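Local atomic coordinates of hypothetical protein (Neisseria meningitidis Z2491, PDB entry 2F46), a protein that probably acts as a phosphatase of a nonclassical, eukaryotic-like kind. Residues Q63-L68 with T74-Q79; E132-A137 with N143-R148. All blocks are in the same frame, centred on the assembly; numbering follows the deposited sequence.

Interaction 1: residues Q63-L68 with T74-Q79; sequences QIKQWL and TGFHHQ
Lys65 lays its aliphatic chain across one face of the Phe76 ring, with CG almost over the middle of the six carbons: Lys65 CG is 3.7 Å from the centroid of the Phe76 ring, only 10° off the ring normal, a CH-pi contact. The methylenes on either side of it continue the cover. CB lies over the CD2 and CE2 rim, while CD and CE run on above CG, CB and CD1, heading for the backbone of strand 75-78. This reach depends on a fully stretched lysine, with CG anti to the backbone N (chi1 178°) and every later torsion also near 180°. The ammonium group is thereby carried beyond the ring to a water, which accepts from Lys65 NZ at 2.8 Å and donates to Phe76 O, also at 2.8 Å. One residue pair is thus joined twice, by carbon over the ring and by a water bridge to the strand backbone. These segments belong to a beta-alpha-beta crossover of the phosphatase-like domain, in which helix 61-68 connects strand 45-48 to the parallel edge strand 75-78. Phe76 points from that edge strand toward the helix and pushes its far end against the last turn, where Phe76 CZ stands 4.0 Å from Leu68 C, near the ring plane. Leu68 adds an apolar touch, its CB 4.1 Å from Phe76 CE2. The ring is therefore met over a face by one helix residue and at its edge by another, three positions on. Ile46 of the adjoining strand touches both Phe76 and Leu68, and Leu68 also packs on Ala35 and Ile38 of helix 35-41.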
# COMPACT_ATOMS: atom_id res chain seq x y z
N GLN A 63 -9.68 3.69 13.69
CA GLN A 63 -11.07 3.43 13.40
C GLN A 63 -11.22 2.44 12.23
O GLN A 63 -12.11 1.60 12.21
CB GLN A 63 -11.83 4.73 13.10
CG GLN A 63 -13.34 4.56 12.82
CD GLN A 63 -14.02 3.77 13.93
OE1 GLN A 63 -13.76 4.01 15.11
NE2 GLN A 63 -14.86 2.81 13.56
N ILE A 64 -10.34 2.54 11.24
CA ILE A 64 -10.27 1.54 10.19
C ILE A 64 -9.99 0.17 10.81
O ILE A 64 -10.65 -0.82 10.43
CB ILE A 64 -9.20 1.92 9.13
CG1 ILE A 64 -9.62 3.17 8.34
CG2 ILE A 64 -8.91 0.78 8.15
CD1 ILE A 64 -10.90 3.02 7.55
N LYS A 65 -9.03 0.10 11.72
CA LYS A 65 -8.75 -1.12 12.44
C LYS A 65 -9.99 -1.67 13.15
O LYS A 65 -10.30 -2.86 13.05
CB LYS A 65 -7.56 -0.94 13.40
CG LYS A 65 -7.21 -2.17 14.23
CD LYS A 65 -5.91 -1.99 14.95
CE LYS A 65 -5.61 -3.18 15.84
NZ LYS A 65 -4.26 -2.99 16.48
N GLN A 66 -10.71 -0.83 13.87
CA GLN A 66 -11.95 -1.27 14.54
C GLN A 66 -12.95 -1.87 13.59
O GLN A 66 -13.56 -2.92 13.89
CB GLN A 66 -12.63 -0.09 15.22
CG GLN A 66 -12.13 0.25 16.56
CD GLN A 66 -13.15 1.08 17.35
OE1 GLN A 66 -13.20 2.31 17.23
NE2 GLN A 66 -13.96 0.41 18.16
N TRP A 67 -13.17 -1.23 12.46
CA TRP A 67 -14.17 -1.69 11.49
C TRP A 67 -13.70 -2.99 10.86
O TRP A 67 -14.48 -3.94 10.71
CB TRP A 67 -14.42 -0.65 10.39
CG TRP A 67 -15.19 0.56 10.81
CD1 TRP A 67 -16.17 0.63 11.76
CD2 TRP A 67 -15.09 1.88 10.23
NE1 TRP A 67 -16.67 1.90 11.83
CE2 TRP A 67 -16.05 2.69 10.89
CE3 TRP A 67 -14.32 2.44 9.21
CZ2 TRP A 67 -16.20 4.05 10.60
CZ3 TRP A 67 -14.47 3.79 8.92
CH2 TRP A 67 -15.41 4.58 9.63
N LEU A 68 -12.42 -3.09 10.54
CA LEU A 68 -11.94 -4.22 9.75
C LEU A 68 -11.54 -5.48 10.54
O LEU A 68 -11.40 -6.55 9.96
CB LEU A 68 -10.85 -3.79 8.76
CG LEU A 68 -11.24 -2.72 7.78
CD1 LEU A 68 -10.08 -2.44 6.83
CD2 LEU A 68 -12.47 -3.12 6.99
N THR A 74 -6.33 -9.78 10.63
CA THR A 74 -5.70 -10.12 11.91
C THR A 74 -4.45 -9.30 12.21
O THR A 74 -4.08 -9.18 13.38
CB THR A 74 -5.32 -11.60 12.00
OG1 THR A 74 -4.43 -11.97 10.92
CG2 THR A 74 -6.56 -12.45 11.96
N GLY A 75 -3.82 -8.72 11.21
CA GLY A 75 -2.66 -7.89 11.41
C GLY A 75 -2.90 -6.51 10.88
O GLY A 75 -3.46 -6.35 9.82
N PHE A 76 -2.43 -5.51 11.61
CA PHE A 76 -2.63 -4.09 11.28
C PHE A 76 -1.36 -3.32 11.56
O PHE A 76 -0.81 -3.41 12.66
CB PHE A 76 -3.73 -3.50 12.13
CG PHE A 76 -5.10 -4.06 11.85
CD1 PHE A 76 -5.56 -5.18 12.55
CD2 PHE A 76 -5.93 -3.47 10.93
CE1 PHE A 76 -6.84 -5.71 12.26
CE2 PHE A 76 -7.18 -4.00 10.67
CZ PHE A 76 -7.61 -5.10 11.35
N HIS A 77 -0.91 -2.55 10.58
CA HIS A 77 0.31 -1.76 10.73
C HIS A 77 0.06 -0.37 10.22
O HIS A 77 -0.32 -0.20 9.07
CB HIS A 77 1.48 -2.39 9.97
CG HIS A 77 1.75 -3.79 10.37
ND1 HIS A 77 2.30 -4.13 11.58
CD2 HIS A 77 1.47 -4.96 9.74
CE1 HIS A 77 2.41 -5.45 11.66
NE2 HIS A 77 1.90 -5.98 10.57
N HIS A 78 0.35 0.64 11.03
CA HIS A 78 0.34 2.03 10.60
C HIS A 78 1.76 2.51 10.30
O HIS A 78 2.61 2.64 11.20
CB HIS A 78 -0.30 2.92 11.66
CG HIS A 78 -0.75 4.24 11.14
ND1 HIS A 78 -1.28 5.23 11.96
CD2 HIS A 78 -0.74 4.76 9.90
CE1 HIS A 78 -1.57 6.29 11.24
NE2 HIS A 78 -1.26 6.03 9.98
N GLN A 79 2.03 2.68 9.00
CA GLN A 79 3.36 3.01 8.53
C GLN A 79 3.22 4.28 7.71
O GLN A 79 3.37 4.30 6.48
CB GLN A 79 3.97 1.86 7.72
CG GLN A 79 5.43 2.21 7.33
CD GLN A 79 5.99 1.56 6.08
OE1 GLN A 79 5.32 0.74 5.40
NE2 GLN A 79 7.22 1.94 5.74
O HOH W 1 -2.02 -2.35 14.94

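Interaction 2: residues E132-A137 with N143-R148; sequences EIIRRA and NLENFR
Two torsions bring Ile134 and Arg148 together: the ethyl arm of Ile134 is extended (chi2 174°), sending CD1 outward from the helix, and Arg148 bends at chi3 (-69°) to swing its guanidinium over that methyl. Ile134 CD1 lies 3.4 Å from Arg148 NH2, over one face of the planar group but displaced toward its rim, and the two side chains cross at about a right angle. The other branch, CG2, abuts the carboxylate of Glu145 in the conformer given here, with Ile134 CG2 3.6 Å from Glu145 OE2. In that conformer the carboxylate forms a salt bridge with Arg148, whose NH2 meets Glu145 OE2 at 3.2 Å on the syn side, though tilted 30° out of the carboxylate plane; Arg148 NH2 and NE also make weak bonds to Glu145 OE1. A salt bridge from Arg148 NH1 to Asp131 ties the arginine to the start of helix 130-139 and probably anchors the guanidinium above the isoleucine, Glu145 being a less certain second partner. One turn along, the contact becomes purely apolar, Ala137 CB resting 3.6 Å from Leu144 CD1. Between these patches a water donates to Ile134 O at 2.7 Å and accepts from Leu144 N at 2.8 Å, joining the backbones where no direct hydrogen bond does. An Asx turn, Asn143 OD1 accepting from Glu145 N at 2.9 Å, shapes the loop. Phe147, at the N-cap position of helix 148-153, packs on Thr113 and Leu117 of helix 113-125, while Ile133 touches Ala124 of that same helix, which thus backs both helix 130-139 and the returning loop.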
# COMPACT_ATOMS: atom_id res chain seq x y z
N GLU A 132 8.74 -1.45 -16.26
CA GLU A 132 7.98 -2.58 -15.73
C GLU A 132 7.36 -2.23 -14.38
O GLU A 132 6.20 -2.53 -14.15
CB GLU A 132 8.84 -3.85 -15.62
CG GLU A 132 8.10 -5.09 -15.13
CD GLU A 132 7.08 -5.65 -16.12
OE1 GLU A 132 6.89 -5.09 -17.24
OE2 GLU A 132 6.45 -6.68 -15.78
N ILE A 133 8.12 -1.57 -13.52
CA ILE A 133 7.56 -1.07 -12.22
C ILE A 133 6.30 -0.24 -12.51
O ILE A 133 5.21 -0.43 -11.94
CB ILE A 133 8.61 -0.26 -11.45
CG1 ILE A 133 9.81 -1.14 -11.12
CG2 ILE A 133 8.01 0.31 -10.15
CD1 ILE A 133 10.99 -0.41 -10.56
N ILE A 134 6.46 0.72 -13.42
CA ILE A 134 5.38 1.60 -13.75
C ILE A 134 4.17 0.87 -14.38
O ILE A 134 3.04 1.12 -14.06
CB ILE A 134 5.90 2.79 -14.62
CG1 ILE A 134 6.85 3.63 -13.76
CG2 ILE A 134 4.76 3.66 -15.17
CD1 ILE A 134 7.57 4.75 -14.53
N ARG A 135 4.46 -0.08 -15.26
CA ARG A 135 3.40 -0.85 -15.88
C ARG A 135 2.64 -1.66 -14.82
O ARG A 135 1.45 -1.67 -14.81
CB ARG A 135 3.97 -1.78 -16.95
CG ARG A 135 2.91 -2.71 -17.56
CD ARG A 135 3.52 -3.85 -18.40
NE ARG A 135 3.97 -5.00 -17.59
CZ ARG A 135 3.17 -5.87 -16.97
NH1 ARG A 135 1.85 -5.77 -17.04
NH2 ARG A 135 3.69 -6.88 -16.27
N ARG A 136 3.37 -2.29 -13.90
CA ARG A 136 2.72 -3.10 -12.85
C ARG A 136 1.87 -2.26 -11.89
O ARG A 136 0.76 -2.63 -11.55
CB ARG A 136 3.76 -3.93 -12.11
CG ARG A 136 4.18 -5.14 -12.94
CD ARG A 136 5.19 -5.86 -12.24
NE ARG A 136 5.59 -7.10 -12.92
CZ ARG A 136 5.04 -8.29 -12.73
NH1 ARG A 136 4.00 -8.45 -11.92
NH2 ARG A 136 5.51 -9.32 -13.41
N ALA A 137 2.38 -1.08 -11.50
CA ALA A 137 1.57 -0.23 -10.63
C ALA A 137 0.33 0.26 -11.34
O ALA A 137 -0.73 0.41 -10.79
CB ALA A 137 2.42 0.95 -10.11
N ASN A 143 -0.80 5.48 -11.26
CA ASN A 143 0.15 6.00 -12.21
C ASN A 143 1.38 6.56 -11.48
O ASN A 143 1.27 7.54 -10.73
CB ASN A 143 -0.51 7.12 -13.02
CG ASN A 143 0.32 7.55 -14.21
OD1 ASN A 143 1.51 7.30 -14.28
ND2 ASN A 143 -0.34 8.16 -15.19
N LEU A 144 2.54 5.93 -11.67
CA LEU A 144 3.80 6.39 -11.07
C LEU A 144 4.71 7.12 -12.05
O LEU A 144 5.90 7.32 -11.77
CB LEU A 144 4.59 5.21 -10.49
CG LEU A 144 3.89 4.51 -9.33
CD1 LEU A 144 4.77 3.33 -8.87
CD2 LEU A 144 3.58 5.48 -8.17
N GLU A 145 4.17 7.57 -13.19
CA GLU A 145 5.00 8.21 -14.22
C GLU A 145 5.73 9.46 -13.70
O GLU A 145 6.87 9.72 -14.10
CB GLU A 145 4.15 8.55 -15.45
CG GLU A 145 3.92 7.35 -16.40
CD GLU A 145 5.13 7.01 -17.27
OE1 GLU A 145 6.12 7.78 -17.29
OE2 GLU A 145 5.12 5.96 -17.94
N ASN A 146 5.11 10.19 -12.79
CA ASN A 146 5.74 11.38 -12.20
C ASN A 146 6.87 11.07 -11.23
O ASN A 146 7.49 11.99 -10.73
CB ASN A 146 4.72 12.29 -11.52
CG ASN A 146 3.74 12.92 -12.50
OD1 ASN A 146 4.11 13.24 -13.60
ND2 ASN A 146 2.51 13.10 -12.07
N PHE A 147 7.11 9.77 -10.94
CA PHE A 147 8.19 9.33 -10.07
C PHE A 147 9.26 8.56 -10.80
O PHE A 147 10.13 7.96 -10.17
CB PHE A 147 7.61 8.48 -8.93
CG PHE A 147 6.62 9.21 -8.10
CD1 PHE A 147 7.01 10.07 -7.10
CD2 PHE A 147 5.26 9.09 -8.37
CE1 PHE A 147 6.09 10.76 -6.33
CE2 PHE A 147 4.35 9.76 -7.59
CZ PHE A 147 4.76 10.63 -6.61
N ARG A 148 9.21 8.60 -12.13
CA ARG A 148 10.16 7.83 -12.94
C ARG A 148 11.63 8.06 -12.55
O ARG A 148 12.38 7.09 -12.38
CB ARG A 148 9.98 8.15 -14.41
CG ARG A 148 11.00 7.45 -15.29
CD ARG A 148 10.77 7.80 -16.72
NE ARG A 148 9.52 7.19 -17.16
CZ ARG A 148 9.40 5.90 -17.46
NH1 ARG A 148 10.46 5.09 -17.41
NH2 ARG A 148 8.23 5.42 -17.84
O HOH W 2 2.35 3.35 -12.73

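In the fold
The two contacts sit on opposite sides of the chain's centre, their own centres 27 Å apart and their nearest atoms about 14 Å apart, and they share no element. Interaction 1 belongs to the beta-alpha-beta part of the fold and sets a helix against an edge strand; interaction 2 lies in the later helical part and sets a helix against the loop that follows it. Interaction 2 is the more buried and covers more surface, 294 against 177 Å². Each combines apolar packing with a bridging water. Interaction 1 is partly buried, its lysine at the rim beside an edge strand, whereas interaction 2 has a buried apolar centre and keeps its charged pair at the rim.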